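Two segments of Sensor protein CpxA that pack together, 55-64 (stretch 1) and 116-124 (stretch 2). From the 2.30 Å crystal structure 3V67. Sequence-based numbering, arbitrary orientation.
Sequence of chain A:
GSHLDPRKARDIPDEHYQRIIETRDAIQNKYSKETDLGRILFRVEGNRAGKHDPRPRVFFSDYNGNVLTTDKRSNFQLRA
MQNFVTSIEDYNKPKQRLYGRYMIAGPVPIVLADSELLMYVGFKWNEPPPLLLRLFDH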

# COMPACT_ATOMS: atom_id res chain seq x y z
N ARG A 55 -9.11 -11.07 12.98
CA ARG A 55 -10.04 -10.08 12.48
C ARG A 55 -9.60 -8.66 12.82
O ARG A 55 -8.99 -8.43 13.87
CB ARG A 55 -11.44 -10.34 13.04
CG ARG A 55 -12.12 -11.55 12.42
CD ARG A 55 -13.33 -11.97 13.23
NE ARG A 55 -12.96 -12.72 14.43
CZ ARG A 55 -13.84 -13.28 15.25
NH1 ARG A 55 -15.14 -13.17 15.01
NH2 ARG A 55 -13.42 -13.94 16.32
N PRO A 56 -9.90 -7.70 11.92
CA PRO A 56 -9.62 -6.28 12.18
C PRO A 56 -10.34 -5.84 13.45
O PRO A 56 -11.52 -6.14 13.62
CB PRO A 56 -10.22 -5.57 10.97
CG PRO A 56 -10.23 -6.61 9.89
CD PRO A 56 -10.48 -7.91 10.58
N ARG A 57 -9.63 -5.14 14.32
CA ARG A 57 -10.19 -4.65 15.57
C ARG A 57 -10.62 -3.19 15.45
O ARG A 57 -9.85 -2.34 15.03
CB ARG A 57 -9.18 -4.80 16.70
CG ARG A 57 -9.60 -4.10 17.96
CD ARG A 57 -8.66 -4.39 19.11
NE ARG A 57 -9.06 -3.64 20.30
CZ ARG A 57 -8.38 -3.62 21.44
NH1 ARG A 57 -7.26 -4.32 21.55
NH2 ARG A 57 -8.82 -2.91 22.46
N VAL A 58 -11.86 -2.90 15.83
CA VAL A 58 -12.36 -1.54 15.78
C VAL A 58 -12.08 -0.78 17.08
O VAL A 58 -12.43 -1.24 18.16
CB VAL A 58 -13.87 -1.51 15.47
CG1 VAL A 58 -14.42 -0.10 15.60
CG2 VAL A 58 -14.13 -2.05 14.06
N PHE A 59 -11.44 0.38 16.96
CA PHE A 59 -11.17 1.25 18.10
C PHE A 59 -12.00 2.52 18.00
O PHE A 59 -12.47 2.89 16.92
CB PHE A 59 -9.70 1.68 18.14
CG PHE A 59 -8.75 0.62 18.63
CD1 PHE A 59 -8.42 0.54 19.97
CD2 PHE A 59 -8.15 -0.26 17.74
CE1 PHE A 59 -7.52 -0.41 20.42
CE2 PHE A 59 -7.25 -1.21 18.19
CZ PHE A 59 -6.93 -1.29 19.53
N PHE A 60 -12.15 3.22 19.12
CA PHE A 60 -12.88 4.47 19.15
C PHE A 60 -12.12 5.52 19.95
O PHE A 60 -11.33 5.19 20.82
CB PHE A 60 -14.28 4.28 19.74
CG PHE A 60 -15.17 3.40 18.91
CD1 PHE A 60 -15.80 3.90 17.78
CD2 PHE A 60 -15.37 2.07 19.25
CE1 PHE A 60 -16.61 3.10 17.01
CE2 PHE A 60 -16.19 1.26 18.48
CZ PHE A 60 -16.81 1.78 17.36
N SER A 61 -12.37 6.79 19.64
CA SER A 61 -11.87 7.88 20.45
C SER A 61 -12.84 9.04 20.36
O SER A 61 -13.77 9.02 19.55
CB SER A 61 -10.49 8.33 19.96
OG SER A 61 -10.59 9.25 18.89
N ASP A 62 -12.65 10.05 21.20
CA ASP A 62 -13.45 11.26 21.10
C ASP A 62 -12.69 12.32 20.31
O ASP A 62 -11.68 12.01 19.68
CB ASP A 62 -13.88 11.78 22.48
CG ASP A 62 -12.71 11.98 23.43
OD1 ASP A 62 -11.61 12.35 22.98
OD2 ASP A 62 -12.90 11.77 24.65
N TYR A 63 -13.17 13.55 20.35
CA TYR A 63 -12.48 14.66 19.70
C TYR A 63 -11.62 15.42 20.69
O TYR A 63 -11.34 16.60 20.50
CB TYR A 63 -13.49 15.61 19.06
CG TYR A 63 -14.13 15.08 17.80
CD1 TYR A 63 -13.58 15.32 16.56
CD2 TYR A 63 -15.30 14.33 17.87
CE1 TYR A 63 -14.17 14.84 15.40
CE2 TYR A 63 -15.90 13.84 16.72
CZ TYR A 63 -15.34 14.10 15.49
OH TYR A 63 -15.93 13.61 14.36
N ASN A 64 -11.19 14.74 21.76
CA ASN A 64 -10.34 15.35 22.77
C ASN A 64 -9.08 14.53 23.05
O ASN A 64 -8.38 14.78 24.03
CB ASN A 64 -11.12 15.58 24.07
CG ASN A 64 -12.11 16.72 23.96
OD1 ASN A 64 -11.83 17.75 23.35
ND2 ASN A 64 -13.29 16.53 24.55
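Stretch 2 116-124: ELLMYVGFK

Stretch 2 is extended throughout, a strand from Glu 116 to Lys 124 that begins earlier in the chain, and it runs antiparallel to the strand containing residues 57-61. The two axes come within 4.5 Å, with an angle of 149° between their N-to-C directions. The register follows from nearest CA pairs, from Leu 117 CA against Asp 62 CA at 4.7 Å to Phe 123 CA against Pro 56 CA, also at 4.7 Å.

Glu 116 lies beside Tyr 63, its O 3.3 Å from CE2 at the ring edge. Leu 117 sets its CB 3.4 Å from Ser 61 O, and a water links its O (3.1 Å) to Tyr 63 OH (2.6 Å). Leu 118 forms the first hydrogen-bonded pair: its N donates to Ser 61 O at 2.8 Å, and its O accepts from Ser 61 N at 2.9 Å. Its CD1 sits 3.9 Å from the Tyr 63 ring centroid, only 16° off the normal, which identifies a CH-pi contact over the face.

Met 119 occupies a non-hydrogen-bonded position opposite Phe 60. Its CG meets both Phe 60 CE1 and Val 58 CG1 at 3.6 Å, on the sheet face that Val 121 shares. Tyr 120 returns to hydrogen bonding: its N reaches Phe 59 O and its O receives Phe 59 N, both at 2.9 Å. With chi1 at -52° (m), its ring extends along the other face, and its OH hydrogen-bonds Ser 61 OG at 2.6 Å; either hydroxyl could donate.

Val 121 pairs with Val 58 without backbone hydrogen bonds, while its CG1 packs 3.7 Å from Pro 56 CB. Gly 122 closes the ladder, its N to Arg 57 O and its O to Arg 57 N both measuring 2.9 Å. Phe 123 approaches Pro 56 loosely, CB to CB 4.4 Å, and Lys 124 makes no contact.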

# COMPACT_ATOMS: atom_id res chain seq x y z
N GLU A 116 -20.89 12.32 18.96
CA GLU A 116 -19.95 12.37 17.84
C GLU A 116 -18.56 11.90 18.26
O GLU A 116 -17.88 12.55 19.05
CB GLU A 116 -19.88 13.78 17.25
CG GLU A 116 -21.06 14.16 16.39
CD GLU A 116 -20.98 15.59 15.89
OE1 GLU A 116 -20.34 16.42 16.57
OE2 GLU A 116 -21.56 15.88 14.82
N LEU A 117 -18.16 10.76 17.72
CA LEU A 117 -16.89 10.13 18.05
C LEU A 117 -16.10 9.82 16.79
O LEU A 117 -16.50 10.17 15.68
CB LEU A 117 -17.13 8.83 18.82
CG LEU A 117 -18.05 8.93 20.03
CD1 LEU A 117 -18.31 7.55 20.61
CD2 LEU A 117 -17.46 9.86 21.08
N LEU A 118 -14.97 9.15 16.97
CA LEU A 118 -14.12 8.76 15.85
C LEU A 118 -13.80 7.28 15.90
O LEU A 118 -13.52 6.73 16.97
CB LEU A 118 -12.84 9.59 15.85
CG LEU A 118 -13.06 11.10 15.73
CD1 LEU A 118 -11.91 11.86 16.34
CD2 LEU A 118 -13.26 11.49 14.26
N MET A 119 -13.85 6.64 14.74
CA MET A 119 -13.61 5.21 14.62
C MET A 119 -12.28 4.95 13.93
O MET A 119 -11.84 5.71 13.06
CB MET A 119 -14.74 4.55 13.81
CG MET A 119 -14.78 3.03 13.91
SD MET A 119 -15.90 2.27 12.72
CE MET A 119 -14.85 2.17 11.28
N TYR A 120 -11.63 3.87 14.35
CA TYR A 120 -10.34 3.48 13.82
C TYR A 120 -10.36 1.98 13.60
O TYR A 120 -11.18 1.27 14.19
CB TYR A 120 -9.23 3.82 14.81
CG TYR A 120 -9.22 5.24 15.32
CD1 TYR A 120 -8.31 6.17 14.82
CD2 TYR A 120 -10.08 5.66 16.33
CE1 TYR A 120 -8.28 7.47 15.29
CE2 TYR A 120 -10.06 6.96 16.81
CZ TYR A 120 -9.16 7.86 16.28
OH TYR A 120 -9.13 9.15 16.76
N VAL A 121 -9.45 1.48 12.77
CA VAL A 121 -9.35 0.04 12.54
C VAL A 121 -7.89 -0.41 12.62
O VAL A 121 -7.03 0.10 11.91
CB VAL A 121 -9.94 -0.37 11.17
CG1 VAL A 121 -9.76 -1.85 10.94
CG2 VAL A 121 -11.42 -0.01 11.10
N GLY A 122 -7.63 -1.37 13.51
CA GLY A 122 -6.32 -1.96 13.63
C GLY A 122 -6.31 -3.34 13.00
O GLY A 122 -7.31 -4.06 13.06
N PHE A 123 -5.20 -3.70 12.37
CA PHE A 123 -5.10 -4.99 11.71
C PHE A 123 -3.64 -5.30 11.43
O PHE A 123 -2.91 -4.44 10.95
CB PHE A 123 -5.90 -5.00 10.41
CG PHE A 123 -5.59 -3.85 9.49
CD1 PHE A 123 -4.63 -3.97 8.50
CD2 PHE A 123 -6.28 -2.65 9.60
CE1 PHE A 123 -4.34 -2.91 7.65
CE2 PHE A 123 -6.00 -1.59 8.76
CZ PHE A 123 -5.03 -1.72 7.78
N LYS A 124 -3.21 -6.52 11.74
CA LYS A 124 -1.82 -6.88 11.52
C LYS A 124 -1.49 -6.92 10.03
O LYS A 124 -2.29 -7.37 9.21
CB LYS A 124 -1.45 -8.19 12.23
CG LYS A 124 -1.83 -9.45 11.48
CD LYS A 124 -0.62 -10.38 11.36
CE LYS A 124 0.00 -10.68 12.71
NZ LYS A 124 1.24 -11.49 12.59
O HOH W 1 -18.29 12.52 14.65